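Local coordinates for protein nucleoporin NUP159 (Saccharomyces cerevisiae, PDB 1XIP) that serves as a nuclear pore complex component whose N-terminal beta-propeller, the part in this model, functions in mRNA export by tethering the helicase Dbp5 to the pore, at residues A[60-65]-A[81-86]; A[98-103]-A[111-116]; A[29-34]-A[54-59]. All coordinates share one frame; numbering follows the deposited sequence.

Contact 1. Residues A[60-65]-A[81-86]; sequences AVVGEL and FKWEKE
Strands 60-64 and 83-86 run antiparallel, 4.8 Å apart at closest approach with their directions 172° apart, and pair Ala60 with Lys85, Val61 with Glu84 and Val62 with Trp83. They are the third and the outermost strand of one four-stranded blade of the beta-propeller, and a classic beta bulge closes the pairing at Val62, which faces both Lys82 and Trp83. Val62 O therefore takes two N-H groups, from Lys82 N at 2.9 Å in the carbonyl plane and from Trp83 N at a longer 3.3 Å. Val62 N donates back to Trp83 O from above the carbonyl plane, while Ala60 and Lys85 exchange a pair of nearly straight bonds.

Val62, Trp83 and Ala60 share one face of the sheet. Trp83 CG lies anti to its backbone N (chi1 169°), and the six-membered part of the indole meets strand 60-64: CE3 is 3.7 Å from Val62 CG2, Val62 N sits at the ring edge in its plane, and CZ3 reaches the Ala60 carbonyl, with Ala60 CB a little farther off. Leu111 of strand 107-112, in the next blade, packs on both Val62 and Trp83. Val61 points to the other face, where the Phe81 ring lies across it. Val61 CG1 stands over the middle of that ring in a CH-pi contact, 3.7 Å from the centroid and 4° off the normal, and Val61 CG2 comes 3.4 Å from Phe81 CE1.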
loop_
_atom_site.group_PDB
_atom_site.type_symbol
_atom_site.label_atom_id
_atom_site.label_comp_id
_atom_site.label_asym_id
_atom_site.label_seq_id
_atom_site.Cartn_x
_atom_site.Cartn_y
_atom_site.Cartn_z
ATOM N N ALA A 60 -4.814 -8.822 -16.066
ATOM C CA ALA A 60 -5.489 -9.001 -14.775
ATOM C C ALA A 60 -6.032 -10.430 -14.620
ATOM O O ALA A 60 -6.534 -11.008 -15.574
ATOM C CB ALA A 60 -6.612 -7.995 -14.639
ATOM N N VAL A 61 -5.951 -10.993 -13.421
ATOM C CA VAL A 61 -6.490 -12.355 -13.193
ATOM C C VAL A 61 -7.205 -12.527 -11.855
ATOM O O VAL A 61 -6.789 -11.973 -10.851
ATOM C CB VAL A 61 -5.370 -13.493 -13.292
ATOM C CG1 VAL A 61 -4.750 -13.545 -14.659
ATOM C CG2 VAL A 61 -4.293 -13.320 -12.226
ATOM N N VAL A 62 -8.264 -13.326 -11.847
ATOM C CA VAL A 62 -8.800 -13.895 -10.611
ATOM C C VAL A 62 -8.462 -15.404 -10.589
ATOM O O VAL A 62 -8.603 -16.068 -11.598
ATOM C CB VAL A 62 -10.316 -13.672 -10.554
ATOM C CG1 VAL A 62 -10.931 -14.327 -9.354
ATOM C CG2 VAL A 62 -10.595 -12.210 -10.513
ATOM N N GLY A 63 -8.018 -15.928 -9.447
ATOM C CA GLY A 63 -7.623 -17.355 -9.332
ATOM C C GLY A 63 -7.816 -17.983 -7.938
ATOM O O GLY A 63 -8.080 -17.288 -6.968
ATOM N N GLU A 64 -7.693 -19.301 -7.847
ATOM C CA GLU A 64 -7.813 -20.007 -6.572
ATOM C C GLU A 64 -6.583 -19.780 -5.672
ATOM O O GLU A 64 -5.437 -19.912 -6.122
ATOM C CB GLU A 64 -7.987 -21.499 -6.822
ATOM C CG GLU A 64 -9.422 -22.008 -6.692
ATOM C CD GLU A 64 -9.985 -21.908 -5.258
ATOM O OE1 GLU A 64 -9.186 -21.913 -4.248
ATOM O OE2 GLU A 64 -11.242 -21.824 -5.138
ATOM N N LEU A 65 -6.815 -19.444 -4.405
ATOM C CA LEU A 65 -5.736 -19.148 -3.467
ATOM C C LEU A 65 -4.877 -20.367 -3.116
ATOM O O LEU A 65 -3.645 -20.276 -3.106
ATOM C CB LEU A 65 -6.305 -18.543 -2.191
ATOM C CG LEU A 65 -5.630 -17.414 -1.400
ATOM C CD1 LEU A 65 -5.998 -17.568 0.074
ATOM C CD2 LEU A 65 -4.128 -17.322 -1.580
ATOM N N PHE A 81 -6.017 -20.182 -13.880
ATOM C CA PHE A 81 -6.858 -19.068 -13.396
ATOM C C PHE A 81 -8.340 -19.365 -13.593
ATOM O O PHE A 81 -8.689 -20.265 -14.348
ATOM C CB PHE A 81 -6.500 -17.793 -14.140
ATOM C CG PHE A 81 -5.065 -17.401 -14.006
ATOM C CD1 PHE A 81 -4.558 -16.935 -12.777
ATOM C CD2 PHE A 81 -4.195 -17.504 -15.094
ATOM C CE1 PHE A 81 -3.230 -16.558 -12.654
ATOM C CE2 PHE A 81 -2.835 -17.138 -14.967
ATOM C CZ PHE A 81 -2.365 -16.662 -13.757
ATOM N N LYS A 82 -9.211 -18.621 -12.919
ATOM C CA LYS A 82 -10.647 -18.771 -13.111
ATOM C C LYS A 82 -11.115 -17.818 -14.193
ATOM O O LYS A 82 -12.047 -18.120 -14.937
ATOM C CB LYS A 82 -11.436 -18.474 -11.828
ATOM C CG LYS A 82 -11.050 -19.279 -10.589
ATOM C CD LYS A 82 -10.958 -20.791 -10.877
ATOM C CE LYS A 82 -12.204 -21.524 -10.355
ATOM N NZ LYS A 82 -12.450 -22.823 -11.035
ATOM N N TRP A 83 -10.473 -16.655 -14.248
ATOM C CA TRP A 83 -10.840 -15.583 -15.163
ATOM C C TRP A 83 -9.619 -14.743 -15.474
ATOM O O TRP A 83 -8.727 -14.637 -14.658
ATOM C CB TRP A 83 -11.894 -14.724 -14.518
ATOM C CG TRP A 83 -12.196 -13.439 -15.208
ATOM C CD1 TRP A 83 -13.183 -13.222 -16.116
ATOM C CD2 TRP A 83 -11.561 -12.170 -14.999
ATOM N NE1 TRP A 83 -13.191 -11.903 -16.503
ATOM C CE2 TRP A 83 -12.206 -11.235 -15.830
ATOM C CE3 TRP A 83 -10.495 -11.725 -14.195
ATOM C CZ2 TRP A 83 -11.830 -9.895 -15.888
ATOM C CZ3 TRP A 83 -10.115 -10.381 -14.263
ATOM C CH2 TRP A 83 -10.785 -9.490 -15.102
ATOM N N GLU A 84 -9.580 -14.161 -16.667
ATOM C CA GLU A 84 -8.509 -13.234 -17.047
ATOM C C GLU A 84 -8.949 -12.268 -18.144
ATOM O O GLU A 84 -9.819 -12.574 -18.959
ATOM C CB GLU A 84 -7.248 -13.981 -17.474
ATOM C CG GLU A 84 -7.298 -14.482 -18.900
ATOM C CD GLU A 84 -6.082 -14.074 -19.714
ATOM O OE1 GLU A 84 -5.209 -14.958 -19.964
ATOM O OE2 GLU A 84 -5.986 -12.879 -20.099
ATOM N N LYS A 85 -8.340 -11.094 -18.147
ATOM C CA LYS A 85 -8.631 -10.089 -19.138
ATOM C C LYS A 85 -7.434 -9.181 -19.273
ATOM O O LYS A 85 -6.837 -8.783 -18.287
ATOM C CB LYS A 85 -9.845 -9.265 -18.723
ATOM C CG LYS A 85 -10.198 -8.175 -19.709
ATOM C CD LYS A 85 -11.522 -7.534 -19.419
ATOM C CE LYS A 85 -11.755 -6.374 -20.356
ATOM N NZ LYS A 85 -11.767 -6.816 -21.775
ATOM N N GLU A 86 -7.090 -8.856 -20.506
ATOM C CA GLU A 86 -6.098 -7.842 -20.790
ATOM C C GLU A 86 -6.692 -6.460 -20.486
ATOM O O GLU A 86 -7.655 -6.039 -21.123
ATOM C CB GLU A 86 -5.663 -7.952 -22.250
ATOM C CG GLU A 86 -4.626 -6.931 -22.692
ATOM C CD GLU A 86 -3.265 -7.556 -22.971
ATOM O OE1 GLU A 86 -2.877 -8.530 -22.248
ATOM O OE2 GLU A 86 -2.579 -7.061 -23.907
#

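Contact 2. Residues A[98-103]-A[111-116]; sequences DQVLVS and LDLEEL
The open end of the beta hairpin formed by strands 99-104 and 107-112, the two middle strands of a four-stranded propeller blade, is where Val100 pairs with Leu111 and Gln99 with Asp112. Val100 and Leu111 are the hydrogen-bonded pair: Val100 N to Leu111 O and Leu111 N to Val100 O each measure 3.0 Å, and both donors lie in the plane of the carbonyl they address. At the non-hydrogen-bonded pair, Gln99 CA turns its hydrogen to Leu111 O at 3.3 Å. One more backbone bond, Leu113 N to Asp98 O at 3.0 Å, carries the pairing past the end of the strands.

The Leu113 side chain turns toward strand 99-104. Its CG lies anti to the carbonyl carbon (chi1 -78°), and its branches divide the work: CD1 rests on the Asp98 carbonyl, 3.6 Å from Asp98 C, while CD2 meets Val100 CG2 at 3.6 Å, the two side chains crossing at about a right angle. Phe95 touches both Val100 and Leu113. From the preceding blade, Val53 meets Val100 and Leu51 meets Leu113, making this apolar patch part of the interface between blades.

At the exposed end, Asp98 OD2 and Glu114 OE2 are modelled only 2.5 Å apart, too close to read with confidence. Glu114 N also makes a weak bond to Asp112 OD1. The whole is a four-stranded antiparallel propeller blade packed between its neighbours: Val100 and Leu113 face the preceding one, and Leu101, on the other face, touches Leu153 just after strand 147-152 of the following one.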
loop_
_atom_site.group_PDB
_atom_site.type_symbol
_atom_site.label_atom_id
_atom_site.label_comp_id
_atom_site.label_asym_id
_atom_site.label_seq_id
_atom_site.Cartn_x
_atom_site.Cartn_y
_atom_site.Cartn_z
ATOM N N ASP A 98 -19.688 -9.936 -3.381
ATOM C CA ASP A 98 -19.481 -10.999 -4.360
ATOM C C ASP A 98 -18.907 -10.498 -5.695
ATOM O O ASP A 98 -19.156 -11.074 -6.739
ATOM C CB ASP A 98 -20.778 -11.777 -4.565
ATOM C CG ASP A 98 -21.009 -12.826 -3.467
ATOM O OD1 ASP A 98 -21.394 -12.445 -2.326
ATOM O OD2 ASP A 98 -20.821 -14.057 -3.659
ATOM N N GLN A 99 -18.121 -9.431 -5.629
ATOM C CA GLN A 99 -17.588 -8.770 -6.805
ATOM C C GLN A 99 -16.095 -8.533 -6.668
ATOM O O GLN A 99 -15.542 -8.594 -5.574
ATOM C CB GLN A 99 -18.263 -7.411 -6.976
ATOM C CG GLN A 99 -19.620 -7.442 -7.628
ATOM C CD GLN A 99 -20.244 -6.050 -7.711
ATOM O OE1 GLN A 99 -19.758 -5.088 -7.081
ATOM N NE2 GLN A 99 -21.318 -5.937 -8.488
ATOM N N VAL A 100 -15.449 -8.247 -7.789
ATOM C CA VAL A 100 -14.085 -7.762 -7.775
ATOM C C VAL A 100 -14.054 -6.377 -8.436
ATOM O O VAL A 100 -14.553 -6.192 -9.547
ATOM C CB VAL A 100 -13.135 -8.728 -8.501
ATOM C CG1 VAL A 100 -11.734 -8.193 -8.507
ATOM C CG2 VAL A 100 -13.136 -10.063 -7.836
ATOM N N LEU A 101 -13.495 -5.397 -7.759
ATOM C CA LEU A 101 -13.368 -4.112 -8.391
ATOM C C LEU A 101 -12.002 -4.003 -9.019
ATOM O O LEU A 101 -11.025 -4.445 -8.449
ATOM C CB LEU A 101 -13.640 -2.969 -7.415
ATOM C CG LEU A 101 -15.002 -3.036 -6.704
ATOM C CD1 LEU A 101 -15.165 -1.887 -5.761
ATOM C CD2 LEU A 101 -16.142 -3.074 -7.707
ATOM N N VAL A 102 -11.960 -3.460 -10.235
ATOM C CA VAL A 102 -10.720 -3.204 -10.932
ATOM C C VAL A 102 -10.750 -1.759 -11.401
ATOM O O VAL A 102 -11.705 -1.321 -12.021
ATOM C CB VAL A 102 -10.553 -4.120 -12.129
ATOM C CG1 VAL A 102 -9.356 -3.670 -12.991
ATOM C CG2 VAL A 102 -10.382 -5.586 -11.681
ATOM N N SER A 103 -9.694 -1.025 -11.108
ATOM C CA SER A 103 -9.628 0.349 -11.521
ATOM C C SER A 103 -8.364 0.620 -12.298
ATOM O O SER A 103 -7.272 0.204 -11.895
ATOM C CB SER A 103 -9.677 1.245 -10.309
ATOM O OG SER A 103 -9.967 2.563 -10.691
ATOM N N LEU A 111 -16.264 -7.075 -11.793
ATOM C CA LEU A 111 -16.474 -8.441 -12.263
ATOM C C LEU A 111 -17.342 -9.214 -11.273
ATOM O O LEU A 111 -17.080 -9.228 -10.080
ATOM C CB LEU A 111 -15.143 -9.155 -12.497
ATOM C CG LEU A 111 -15.177 -10.677 -12.614
ATOM C CD1 LEU A 111 -15.582 -11.090 -14.013
ATOM C CD2 LEU A 111 -13.828 -11.247 -12.249
ATOM N N ASP A 112 -18.383 -9.843 -11.779
ATOM C CA ASP A 112 -19.321 -10.553 -10.948
ATOM C C ASP A 112 -18.749 -11.931 -10.687
ATOM O O ASP A 112 -18.465 -12.658 -11.618
ATOM C CB ASP A 112 -20.644 -10.643 -11.694
ATOM C CG ASP A 112 -21.804 -11.050 -10.809
ATOM O OD1 ASP A 112 -21.590 -11.564 -9.673
ATOM O OD2 ASP A 112 -22.986 -10.898 -11.189
ATOM N N LEU A 113 -18.564 -12.291 -9.424
ATOM C CA LEU A 113 -17.806 -13.503 -9.103
ATOM C C LEU A 113 -18.639 -14.745 -9.269
ATOM O O LEU A 113 -18.106 -15.853 -9.262
ATOM C CB LEU A 113 -17.218 -13.454 -7.692
ATOM C CG LEU A 113 -15.957 -12.611 -7.485
ATOM C CD1 LEU A 113 -15.811 -12.285 -6.021
ATOM C CD2 LEU A 113 -14.712 -13.321 -7.995
ATOM N N GLU A 114 -19.947 -14.562 -9.419
ATOM C CA GLU A 114 -20.847 -15.685 -9.635
ATOM C C GLU A 114 -21.316 -15.828 -11.091
ATOM O O GLU A 114 -21.843 -16.876 -11.477
ATOM C CB GLU A 114 -22.024 -15.625 -8.659
ATOM C CG GLU A 114 -21.784 -16.450 -7.396
ATOM C CD GLU A 114 -22.656 -16.024 -6.223
ATOM O OE1 GLU A 114 -23.912 -16.064 -6.342
ATOM O OE2 GLU A 114 -22.089 -15.659 -5.170
ATOM N N GLU A 115 -21.131 -14.776 -11.886
ATOM C CA GLU A 115 -21.294 -14.862 -13.333
ATOM C C GLU A 115 -20.132 -14.160 -14.023
ATOM O O GLU A 115 -20.255 -13.012 -14.469
ATOM C CB GLU A 115 -22.636 -14.274 -13.783
ATOM C CG GLU A 115 -23.253 -15.010 -14.970
ATOM C CD GLU A 115 -24.492 -14.305 -15.545
ATOM O OE1 GLU A 115 -24.578 -13.043 -15.432
ATOM O OE2 GLU A 115 -25.382 -15.006 -16.117
ATOM N N LEU A 116 -19.005 -14.870 -14.117
ATOM C CA LEU A 116 -17.740 -14.296 -14.584
ATOM C C LEU A 116 -17.777 -13.723 -16.009
ATOM O O LEU A 116 -16.803 -13.125 -16.468
ATOM C CB LEU A 116 -16.604 -15.310 -14.443
ATOM C CG LEU A 116 -16.161 -15.636 -13.015
ATOM C CD1 LEU A 116 -15.428 -16.973 -12.969
ATOM C CD2 LEU A 116 -15.312 -14.535 -12.385
#

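Contact 3. Residues A[29-34]-A[54-59]; sequences PSFNEK and AASGSK
The ring of Phe31 lies with one face against the peptide joining Ser56 to Gly57: Gly57 N stands 3.3 Å above the ring plane, over its centre, with Ser56 C over the same face. Gly57 CA lies over that face too, in a CH-pi contact 4.0 Å from the ring centroid and 14° off its normal. Ser56 OG comes 3.4 Å from Phe31 CE2. Ile338 of strand 337-343 touches both Phe31 and Ser56, placing this contact beside a neighbouring blade.

The peptide under the ring belongs to a type I' beta turn, Ser56 to Lys59, which links strands 51-56 and 59-64. Gly57 there has a positive phi, which by itself favours glycine, and a CB at this position would fall against Ser30 O and Pro29 O; Gly57 CA makes a CA-H...O contact with Ser30 O at 3.6 Å. Another type I' turn, Phe31 to Lys34, follows on the other segment, and Ser30 OG accepts from Asn32 N in an ST turn that overlaps its start.

Pro29 supplies the polar link. Its carbonyl oxygen receives Ser56 OG at 2.8 Å, in the carbonyl plane, with OG anti to the Ser56 backbone N (chi1 -172°). On the flank of the turn, Pro29 CG packs 3.9 Å from Lys59 CB, the side chains crossing at about a right angle. The Ser56 hydroxyl is thus fixed by its bond to Pro29 O while the Phe31 face covers the Ser56-Gly57 peptide, so the loop meets the hairpin through one side-chain-to-backbone bond combined with packing.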
loop_
_atom_site.group_PDB
_atom_site.type_symbol
_atom_site.label_atom_id
_atom_site.label_comp_id
_atom_site.label_asym_id
_atom_site.label_seq_id
_atom_site.Cartn_x
_atom_site.Cartn_y
_atom_site.Cartn_z
ATOM N N PRO A 29 2.898 -11.317 -16.498
ATOM C CA PRO A 29 3.891 -10.582 -17.290
ATOM C C PRO A 29 4.405 -9.318 -16.570
ATOM O O PRO A 29 3.715 -8.723 -15.738
ATOM C CB PRO A 29 3.135 -10.228 -18.578
ATOM C CG PRO A 29 1.706 -10.259 -18.207
ATOM C CD PRO A 29 1.552 -11.272 -17.100
ATOM N N SER A 30 5.645 -8.955 -16.907
ATOM C CA SER A 30 6.347 -7.796 -16.373
ATOM C C SER A 30 5.847 -6.484 -16.976
ATOM O O SER A 30 5.297 -6.456 -18.074
ATOM C CB SER A 30 7.846 -7.950 -16.655
ATOM O OG SER A 30 8.578 -6.809 -16.253
ATOM N N PHE A 31 6.058 -5.394 -16.245
ATOM C CA PHE A 31 5.805 -4.049 -16.740
ATOM C C PHE A 31 7.003 -3.513 -17.545
ATOM O O PHE A 31 6.942 -2.401 -18.092
ATOM C CB PHE A 31 5.544 -3.118 -15.563
ATOM C CG PHE A 31 4.141 -3.169 -15.038
ATOM C CD1 PHE A 31 3.101 -2.539 -15.722
ATOM C CD2 PHE A 31 3.853 -3.828 -13.831
ATOM C CE1 PHE A 31 1.808 -2.558 -15.218
ATOM C CE2 PHE A 31 2.539 -3.857 -13.316
ATOM C CZ PHE A 31 1.523 -3.221 -14.010
ATOM N N ASN A 32 8.084 -4.294 -17.596
ATOM C CA ASN A 32 9.336 -3.877 -18.215
ATOM C C ASN A 32 9.732 -2.448 -17.868
ATOM O O ASN A 32 10.211 -1.698 -18.721
ATOM C CB ASN A 32 9.291 -4.076 -19.726
ATOM C CG ASN A 32 9.098 -5.525 -20.110
ATOM O OD1 ASN A 32 8.167 -5.862 -20.848
ATOM N ND2 ASN A 32 9.973 -6.401 -19.604
ATOM N N GLU A 33 9.514 -2.087 -16.605
ATOM C CA GLU A 33 9.943 -0.797 -16.032
ATOM C C GLU A 33 9.068 0.384 -16.414
ATOM O O GLU A 33 9.293 1.489 -15.949
ATOM C CB GLU A 33 11.429 -0.519 -16.303
ATOM C CG GLU A 33 12.274 -1.760 -16.092
ATOM C CD GLU A 33 13.753 -1.499 -16.055
ATOM O OE1 GLU A 33 14.232 -0.597 -16.775
ATOM O OE2 GLU A 33 14.433 -2.229 -15.307
ATOM N N LYS A 34 8.040 0.124 -17.212
ATOM C CA LYS A 34 7.029 1.124 -17.526
ATOM C C LYS A 34 5.722 0.829 -16.756
ATOM O O LYS A 34 4.899 0.031 -17.199
ATOM C CB LYS A 34 6.800 1.179 -19.045
ATOM C CG LYS A 34 6.056 2.412 -19.528
ATOM C CD LYS A 34 5.710 2.298 -21.034
ATOM C CE LYS A 34 5.440 3.677 -21.671
ATOM N NZ LYS A 34 4.772 3.561 -23.010
ATOM N N ALA A 54 -5.015 -10.293 -9.101
ATOM C CA ALA A 54 -3.708 -9.710 -9.321
ATOM C C ALA A 54 -3.710 -9.149 -10.715
ATOM O O ALA A 54 -4.416 -9.650 -11.583
ATOM C CB ALA A 54 -2.634 -10.763 -9.174
ATOM N N ALA A 55 -2.947 -8.077 -10.911
ATOM C CA ALA A 55 -2.734 -7.511 -12.216
ATOM C C ALA A 55 -1.274 -7.053 -12.385
ATOM O O ALA A 55 -0.744 -6.319 -11.554
ATOM C CB ALA A 55 -3.684 -6.351 -12.427
ATOM N N SER A 56 -0.629 -7.492 -13.458
ATOM C CA SER A 56 0.695 -6.991 -13.815
ATOM C C SER A 56 0.844 -7.004 -15.302
ATOM O O SER A 56 0.259 -7.854 -15.979
ATOM C CB SER A 56 1.799 -7.855 -13.196
ATOM O OG SER A 56 3.082 -7.258 -13.386
ATOM N N GLY A 57 1.627 -6.066 -15.825
ATOM C CA GLY A 57 1.855 -5.959 -17.264
ATOM C C GLY A 57 0.614 -6.075 -18.143
ATOM O O GLY A 57 0.615 -6.831 -19.107
ATOM N N SER A 58 -0.449 -5.334 -17.824
ATOM C CA SER A 58 -1.653 -5.337 -18.664
ATOM C C SER A 58 -2.546 -6.593 -18.570
ATOM O O SER A 58 -3.630 -6.601 -19.146
ATOM C CB SER A 58 -1.318 -5.076 -20.147
ATOM O OG SER A 58 -0.770 -3.783 -20.349
ATOM N N LYS A 59 -2.109 -7.633 -17.865
ATOM C CA LYS A 59 -2.959 -8.805 -17.623
ATOM C C LYS A 59 -3.487 -8.804 -16.201
ATOM O O LYS A 59 -2.706 -8.760 -15.239
ATOM C CB LYS A 59 -2.181 -10.096 -17.879
ATOM C CG LYS A 59 -3.044 -11.328 -18.005
ATOM C CD LYS A 59 -2.259 -12.571 -17.637
ATOM C CE LYS A 59 -2.308 -13.671 -18.724
ATOM N NZ LYS A 59 -2.019 -15.065 -18.180
#

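Contact 3 comes first along the chain, then contact 1, then contact 2. Segment 54-59 of contact 3 and both strands of contact 1 lie in one sheet: strands 51-56 and 59-64 are neighbours in it, and Val61 N lies 2.7 Å from Ala54 O, a probable hydrogen bond. The centres of these two contacts are about 14 Å apart. Contact 2 belongs to the following four-stranded sheet, its centre about 11 Å from that of contact 1, and the two pack directly, with Trp83 NE1 3.5 Å from Leu111 CD1. Contacts 2 and 3, with centres about 21 Å apart, do not touch. Together they join the loop after strand 18-26, one blade and the next within the propeller domain that interacts with Dbp5.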